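Local structure of nonstructural protein 2 (Human rotavirus C, 2GU0) at the interface of chains A and B and the interface of chains A and C. The protein forms an octamer that binds single-stranded RNA, hydrolyses nucleoside and RNA 5'-triphosphates, and works with NSP5 in building viroplasms for genome replication and packaging. Numbering follows the deposited sequence. Chains: chain A/B/C, Nonstructural protein 2.

Contact 1: the interface of chains A and B. Residues chain A 117, 149-150, 154-155, 157, 160, 165, 189; chain B 29, 44-49.
B:Ile47 and B:Leu48, neighbours at the tip of a chain B loop, plug the surface of chain A. B:Ile47 has a positive phi (66°), which may help present its side chain. Its two branches part: CG2 rests on the ring of A:Pro150, 3.6 Å from CG, while the isoleucine chain crosses A:Asn189 at about a right angle and brings CD1 against its CB and amide carbon CG. B:Leu48 forks likewise, CD1 lying 3.5 Å from CD1 of A:Ile157 and CD2 turned toward the A:Arg117 guanidinium. Branched aliphatic chains suit such a plug, since each methyl can find its own wall.

Polar groups hold those walls in place. A:Asn189 OD1 accepts in its carbonyl plane from two hydroxyls, A:Thr149 OG1 at 2.6 Å and A:Thr165 OG1 at 2.7 Å, which fixes the amide beside the isoleucine. A:Arg117 grips the carbonyl O of A:Pro150 end-on, NH1 at 2.9 Å and NH2 at 3.1 Å. At the rim the extended A:Gln160, CG anti to the backbone N (chi1 -177°), gives NE2 to A:Thr165 OG1 and, weakly, to the carbonyl O of B:Thr46, 3.3 Å away. B:Ile47 N donates to B:Asp45 OD1 at 3.1 Å, bracing the loop.

The loop follows strand 44-45 of chain B; its seat combines helix 108-119, the short 149-151 turn, strand 157-160 and the loop at A:Asn189, with strand 164-170 supporting from behind.

Contact 2: the interface of chains A and C. Residues chain A 228-229, 231-232, 263, 286-287; chain C 303, 306-308.
The C-terminal end of helix 293-307 of chain C, with C:Ser308 just beyond it, docks against three elements of chain A: the 3-10 turn 228-230, the start of helix 231-243 and the short helix 285-288. A:His263, in a loop, stands behind.

C:Ile307 is the central knob, hiding 127 Å² of its surface. Its CG1 branch passes A:His228, 3.6 Å from CB, and carries CD1 on toward A:His263, whose NE2 it approaches tip to tip at 4.1 Å. The other branch, CG2, lies 3.7 Å from CB of A:Tyr287 and 3.8 Å from CD2 of A:Leu231, whose side chain runs alongside and points the same way. A beta-branched residue fits here because it fills two directions at once without a long flexible chain. The A:Leu231 CD2 methyl also covers one face of the A:His263 ring, linking knob and second shell.

Flat rings flank the knob. The carboxylate of C:Glu303 is stacked on the imidazole of A:His228, their planes 2° apart, with CG over the face in a CH-pi contact 3.5 Å from the ring centroid. The acid therefore meets the ring face rather than an N-H; its charge might still favour a protonated histidine. On the opposite flank, CB of C:Ser308 lies over the face of the A:Tyr287 ring, 3.3 Å from the centroid. A:Tyr287 CG takes the crowded position between backbone N and carbonyl carbon (chi1 53°), which places the ring with this face toward C:Ser308. A small side chain such as serine can lie flat against the ring. At the outer edge C:Leu306 CD2 touches CB of A:Ser229, 3.6 Å away.

Within the fold, the receiving surface begins where strand 222-227 ends and helix 231-243 starts, and the docking helix is the last one of its chain.

Contact 1: the interface of chains A and B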
loop_
_atom_site.group_PDB
_atom_site.type_symbol
_atom_site.label_atom_id
_atom_site.label_comp_id
_atom_site.label_asym_id
_atom_site.label_seq_id
_atom_site.Cartn_x
_atom_site.Cartn_y
_atom_site.Cartn_z
ATOM N N ARG A 117 -18.845 10.559 20.967
ATOM C CA ARG A 117 -20.023 11.360 20.659
ATOM C C ARG A 117 -19.562 12.719 20.178
ATOM O O ARG A 117 -20.064 13.243 19.194
ATOM C CB ARG A 117 -20.923 11.556 21.889
ATOM C CG ARG A 117 -21.754 10.352 22.308
ATOM C CD ARG A 117 -22.836 10.775 23.286
ATOM N NE ARG A 117 -23.698 11.785 22.688
ATOM C CZ ARG A 117 -24.541 12.561 23.360
ATOM N NH1 ARG A 117 -24.656 12.458 24.676
ATOM N NH2 ARG A 117 -25.263 13.460 22.710
ATOM N N THR A 149 -31.219 11.779 28.199
ATOM C CA THR A 149 -30.746 11.235 26.935
ATOM C C THR A 149 -29.736 12.070 26.164
ATOM O O THR A 149 -28.811 11.527 25.577
ATOM C CB THR A 149 -31.922 10.915 26.000
ATOM O OG1 THR A 149 -32.699 9.851 26.565
ATOM C CG2 THR A 149 -31.412 10.485 24.622
ATOM N N PRO A 150 -29.910 13.399 26.132
ATOM C CA PRO A 150 -28.971 14.261 25.401
ATOM C C PRO A 150 -27.557 14.189 25.952
ATOM O O PRO A 150 -26.591 14.513 25.253
ATOM C CB PRO A 150 -29.571 15.649 25.577
ATOM C CG PRO A 150 -31.024 15.375 25.643
ATOM C CD PRO A 150 -31.088 14.171 26.562
ATOM N N SER A 154 -23.278 7.323 25.485
ATOM C CA SER A 154 -23.205 6.712 24.163
ATOM C C SER A 154 -24.256 7.047 23.091
ATOM O O SER A 154 -25.439 7.216 23.382
ATOM C CB SER A 154 -23.120 5.186 24.343
ATOM O OG SER A 154 -23.394 4.479 23.150
ATOM N N ASN A 155 -23.767 7.100 21.850
ATOM C CA ASN A 155 -24.502 7.368 20.604
ATOM C C ASN A 155 -25.297 6.186 20.108
ATOM O O ASN A 155 -26.421 6.326 19.634
ATOM C CB ASN A 155 -23.529 7.662 19.460
ATOM C CG ASN A 155 -23.127 9.083 19.400
ATOM O OD1 ASN A 155 -22.267 9.454 18.622
ATOM N ND2 ASN A 155 -23.757 9.910 20.222
ATOM N N ILE A 157 -27.595 4.198 19.350
ATOM C CA ILE A 157 -29.013 4.068 19.669
ATOM C C ILE A 157 -29.649 2.801 19.129
ATOM O O ILE A 157 -29.812 2.634 17.920
ATOM C CB ILE A 157 -29.803 5.269 19.163
ATOM C CG1 ILE A 157 -29.375 6.506 19.939
ATOM C CG2 ILE A 157 -31.294 5.011 19.326
ATOM C CD1 ILE A 157 -30.128 7.750 19.559
ATOM N N GLN A 160 -35.680 3.700 20.521
ATOM C CA GLN A 160 -36.125 5.008 20.942
ATOM C C GLN A 160 -37.600 5.223 20.712
ATOM O O GLN A 160 -38.050 5.231 19.580
ATOM C CB GLN A 160 -35.364 6.105 20.206
ATOM C CG GLN A 160 -35.757 7.507 20.670
ATOM C CD GLN A 160 -34.958 8.620 20.000
ATOM O OE1 GLN A 160 -35.302 9.094 18.916
ATOM N NE2 GLN A 160 -33.878 9.032 20.646
ATOM N N THR A 165 -34.787 5.903 25.627
ATOM C CA THR A 165 -33.790 5.659 24.604
ATOM C C THR A 165 -32.831 4.600 25.117
ATOM O O THR A 165 -32.345 4.695 26.237
ATOM C CB THR A 165 -32.993 6.931 24.283
ATOM O OG1 THR A 165 -33.860 7.900 23.685
ATOM C CG2 THR A 165 -31.871 6.620 23.312
ATOM N N ASN A 189 -35.772 10.831 28.043
ATOM C CA ASN A 189 -35.461 11.963 27.187
ATOM C C ASN A 189 -35.784 13.296 27.844
ATOM O O ASN A 189 -35.282 14.336 27.425
ATOM C CB ASN A 189 -36.209 11.838 25.856
ATOM C CG ASN A 189 -36.025 10.471 25.209
ATOM O OD1 ASN A 189 -34.931 9.925 25.205
ATOM N ND2 ASN A 189 -37.102 9.921 24.656
ATOM N N THR B 29 -31.652 6.467 13.035
ATOM C CA THR B 29 -32.404 6.507 14.280
ATOM C C THR B 29 -33.928 6.527 14.099
ATOM O O THR B 29 -34.646 5.777 14.755
ATOM C CB THR B 29 -31.983 7.731 15.096
ATOM O OG1 THR B 29 -30.596 7.620 15.405
ATOM C CG2 THR B 29 -32.767 7.825 16.382
ATOM N N TYR B 44 -39.119 14.023 12.665
ATOM C CA TYR B 44 -38.797 13.301 13.887
ATOM C C TYR B 44 -37.550 13.779 14.627
ATOM O O TYR B 44 -36.462 13.855 14.051
ATOM C CB TYR B 44 -38.629 11.824 13.574
ATOM C CG TYR B 44 -38.302 11.005 14.782
ATOM C CD1 TYR B 44 -39.250 10.818 15.778
ATOM C CD2 TYR B 44 -37.048 10.417 14.939
ATOM C CE1 TYR B 44 -38.975 10.065 16.903
ATOM C CE2 TYR B 44 -36.753 9.652 16.070
ATOM C CZ TYR B 44 -37.734 9.484 17.046
ATOM O OH TYR B 44 -37.507 8.730 18.162
ATOM N N ASP B 45 -37.695 14.076 15.914
ATOM C CA ASP B 45 -36.543 14.515 16.674
ATOM C C ASP B 45 -35.795 13.329 17.281
ATOM O O ASP B 45 -36.293 12.611 18.138
ATOM C CB ASP B 45 -36.940 15.514 17.756
ATOM C CG ASP B 45 -35.742 16.045 18.498
ATOM O OD1 ASP B 45 -34.635 15.994 17.924
ATOM O OD2 ASP B 45 -35.892 16.519 19.645
ATOM N N THR B 46 -34.575 13.160 16.797
ATOM C CA THR B 46 -33.653 12.104 17.178
ATOM C C THR B 46 -32.939 12.372 18.507
ATOM O O THR B 46 -32.300 11.482 19.084
ATOM C CB THR B 46 -32.633 11.943 16.035
ATOM O OG1 THR B 46 -33.149 11.013 15.081
ATOM C CG2 THR B 46 -31.317 11.483 16.527
ATOM N N ILE B 47 -33.071 13.600 18.995
ATOM C CA ILE B 47 -32.428 14.008 20.233
ATOM C C ILE B 47 -30.908 14.012 20.061
ATOM O O ILE B 47 -30.282 15.070 20.049
ATOM C CB ILE B 47 -32.816 13.094 21.408
ATOM C CG1 ILE B 47 -34.336 12.947 21.460
ATOM C CG2 ILE B 47 -32.338 13.697 22.712
ATOM C CD1 ILE B 47 -34.839 12.109 22.606
ATOM N N LEU B 48 -30.305 12.850 19.901
ATOM C CA LEU B 48 -28.859 12.821 19.740
ATOM C C LEU B 48 -28.292 13.290 18.377
ATOM O O LEU B 48 -27.174 13.818 18.313
ATOM C CB LEU B 48 -28.348 11.414 20.032
ATOM C CG LEU B 48 -28.607 10.907 21.443
ATOM C CD1 LEU B 48 -27.920 9.556 21.638
ATOM C CD2 LEU B 48 -28.090 11.933 22.436
ATOM N N TYR B 49 -29.051 13.112 17.294
ATOM C CA TYR B 49 -28.555 13.475 15.970
ATOM C C TYR B 49 -29.363 14.506 15.205
ATOM O O TYR B 49 -29.266 14.599 13.981
ATOM C CB TYR B 49 -28.419 12.225 15.096
ATOM C CG TYR B 49 -27.511 11.161 15.660
ATOM C CD1 TYR B 49 -28.005 9.898 15.958
ATOM C CD2 TYR B 49 -26.156 11.405 15.882
ATOM C CE1 TYR B 49 -27.180 8.898 16.462
ATOM C CE2 TYR B 49 -25.315 10.407 16.387
ATOM C CZ TYR B 49 -25.840 9.154 16.675
ATOM O OH TYR B 49 -25.053 8.150 17.186
#

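Contact 2: the interface of chains A and C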
loop_
_atom_site.group_PDB
_atom_site.type_symbol
_atom_site.label_atom_id
_atom_site.label_comp_id
_atom_site.label_asym_id
_atom_site.label_seq_id
_atom_site.Cartn_x
_atom_site.Cartn_y
_atom_site.Cartn_z
ATOM N N HIS A 228 -28.217 -11.370 33.496
ATOM C CA HIS A 228 -28.700 -12.012 34.717
ATOM C C HIS A 228 -27.506 -12.584 35.480
ATOM O O HIS A 228 -27.463 -12.553 36.714
ATOM C CB HIS A 228 -29.692 -13.132 34.389
ATOM C CG HIS A 228 -31.009 -12.647 33.859
ATOM N ND1 HIS A 228 -31.742 -11.657 34.477
ATOM C CD2 HIS A 228 -31.742 -13.043 32.791
ATOM C CE1 HIS A 228 -32.869 -11.467 33.815
ATOM N NE2 HIS A 228 -32.894 -12.295 32.788
ATOM N N SER A 229 -26.530 -13.090 34.734
ATOM C CA SER A 229 -25.321 -13.650 35.324
ATOM C C SER A 229 -24.413 -12.534 35.822
ATOM O O SER A 229 -23.201 -12.675 35.839
ATOM C CB SER A 229 -24.568 -14.482 34.285
ATOM O OG SER A 229 -24.043 -13.659 33.255
ATOM N N LEU A 231 -26.328 -9.811 37.740
ATOM C CA LEU A 231 -27.250 -9.177 38.663
ATOM C C LEU A 231 -26.694 -9.143 40.094
ATOM O O LEU A 231 -26.794 -8.119 40.768
ATOM C CB LEU A 231 -28.603 -9.898 38.594
ATOM C CG LEU A 231 -29.844 -9.144 39.071
ATOM C CD1 LEU A 231 -29.806 -7.695 38.608
ATOM C CD2 LEU A 231 -31.075 -9.844 38.537
ATOM N N MET A 232 -26.101 -10.248 40.550
ATOM C CA MET A 232 -25.520 -10.298 41.894
ATOM C C MET A 232 -24.480 -9.193 42.072
ATOM O O MET A 232 -24.650 -8.293 42.891
ATOM C CB MET A 232 -24.853 -11.653 42.150
ATOM C CG MET A 232 -25.795 -12.739 42.643
ATOM S SD MET A 232 -26.519 -12.384 44.261
ATOM C CE MET A 232 -25.122 -12.770 45.292
ATOM N N HIS A 263 -36.193 -4.353 37.097
ATOM C CA HIS A 263 -36.218 -5.747 37.521
ATOM C C HIS A 263 -36.720 -5.921 38.957
ATOM O O HIS A 263 -36.043 -5.535 39.915
ATOM C CB HIS A 263 -34.821 -6.336 37.384
ATOM C CG HIS A 263 -34.737 -7.767 37.789
ATOM N ND1 HIS A 263 -34.993 -8.188 39.072
ATOM C CD2 HIS A 263 -34.444 -8.878 37.077
ATOM C CE1 HIS A 263 -34.862 -9.499 39.135
ATOM N NE2 HIS A 263 -34.529 -9.943 37.937
ATOM N N LEU A 286 -33.677 -11.433 44.700
ATOM C CA LEU A 286 -33.184 -11.043 43.379
ATOM C C LEU A 286 -33.626 -12.002 42.280
ATOM O O LEU A 286 -33.907 -11.588 41.161
ATOM C CB LEU A 286 -31.656 -10.997 43.368
ATOM C CG LEU A 286 -30.917 -9.809 43.968
ATOM C CD1 LEU A 286 -29.426 -10.028 43.785
ATOM C CD2 LEU A 286 -31.360 -8.525 43.288
ATOM N N TYR A 287 -33.671 -13.289 42.603
ATOM C CA TYR A 287 -34.051 -14.306 41.636
ATOM C C TYR A 287 -35.311 -15.029 42.064
ATOM O O TYR A 287 -35.788 -15.919 41.366
ATOM C CB TYR A 287 -32.926 -15.314 41.510
ATOM C CG TYR A 287 -32.528 -15.863 42.855
ATOM C CD1 TYR A 287 -33.264 -16.877 43.461
ATOM C CD2 TYR A 287 -31.450 -15.329 43.549
ATOM C CE1 TYR A 287 -32.932 -17.344 44.731
ATOM C CE2 TYR A 287 -31.110 -15.789 44.819
ATOM C CZ TYR A 287 -31.854 -16.794 45.405
ATOM O OH TYR A 287 -31.523 -17.235 46.665
ATOM N N GLU C 303 -32.718 -18.937 34.063
ATOM C CA GLU C 303 -32.557 -17.528 34.380
ATOM C C GLU C 303 -32.194 -17.252 35.825
ATOM O O GLU C 303 -31.191 -16.602 36.097
ATOM C CB GLU C 303 -33.828 -16.763 34.036
ATOM C CG GLU C 303 -33.622 -15.273 34.051
ATOM C CD GLU C 303 -34.908 -14.500 33.974
ATOM O OE1 GLU C 303 -35.718 -14.776 33.066
ATOM O OE2 GLU C 303 -35.106 -13.607 34.821
ATOM N N LEU C 306 -28.865 -18.494 36.800
ATOM C CA LEU C 306 -27.802 -17.607 36.348
ATOM C C LEU C 306 -27.694 -16.441 37.320
ATOM O O LEU C 306 -26.596 -16.015 37.667
ATOM C CB LEU C 306 -28.089 -17.100 34.926
ATOM C CG LEU C 306 -27.567 -17.936 33.742
ATOM C CD1 LEU C 306 -28.313 -17.601 32.468
ATOM C CD2 LEU C 306 -26.092 -17.674 33.555
ATOM N N ILE C 307 -28.837 -15.937 37.771
ATOM C CA ILE C 307 -28.852 -14.827 38.717
ATOM C C ILE C 307 -28.298 -15.288 40.050
ATOM O O ILE C 307 -27.479 -14.615 40.667
ATOM C CB ILE C 307 -30.272 -14.330 39.004
ATOM C CG1 ILE C 307 -30.957 -13.874 37.714
ATOM C CG2 ILE C 307 -30.216 -13.213 40.036
ATOM C CD1 ILE C 307 -32.410 -13.453 37.917
ATOM N N SER C 308 -28.775 -16.453 40.478
ATOM C CA SER C 308 -28.412 -17.068 41.750
ATOM C C SER C 308 -27.449 -18.239 41.597
ATOM O O SER C 308 -27.893 -19.387 41.522
ATOM C CB SER C 308 -29.685 -17.568 42.435
ATOM O OG SER C 308 -29.421 -18.158 43.693
#

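Contact 1 and contact 2 lie about 29 Å apart on chain A and share no residues, so one subunit meets two neighbours through separate surfaces. Contact 2 belongs to a two-fold interface, in which the C-terminal helix is exchanged reciprocally; contact 1 is part of an interface that is not an exact two-fold. Such a combination can join subunits beyond a simple pair, consistent with the homooctamer. The probable active-site histidine of the NTPase and RTPase activities, A:His222, is about 14 Å from the centre of contact 1 and 18 Å from that of contact 2; strand 222-227, which begins with it, leads into the turn used in contact 2.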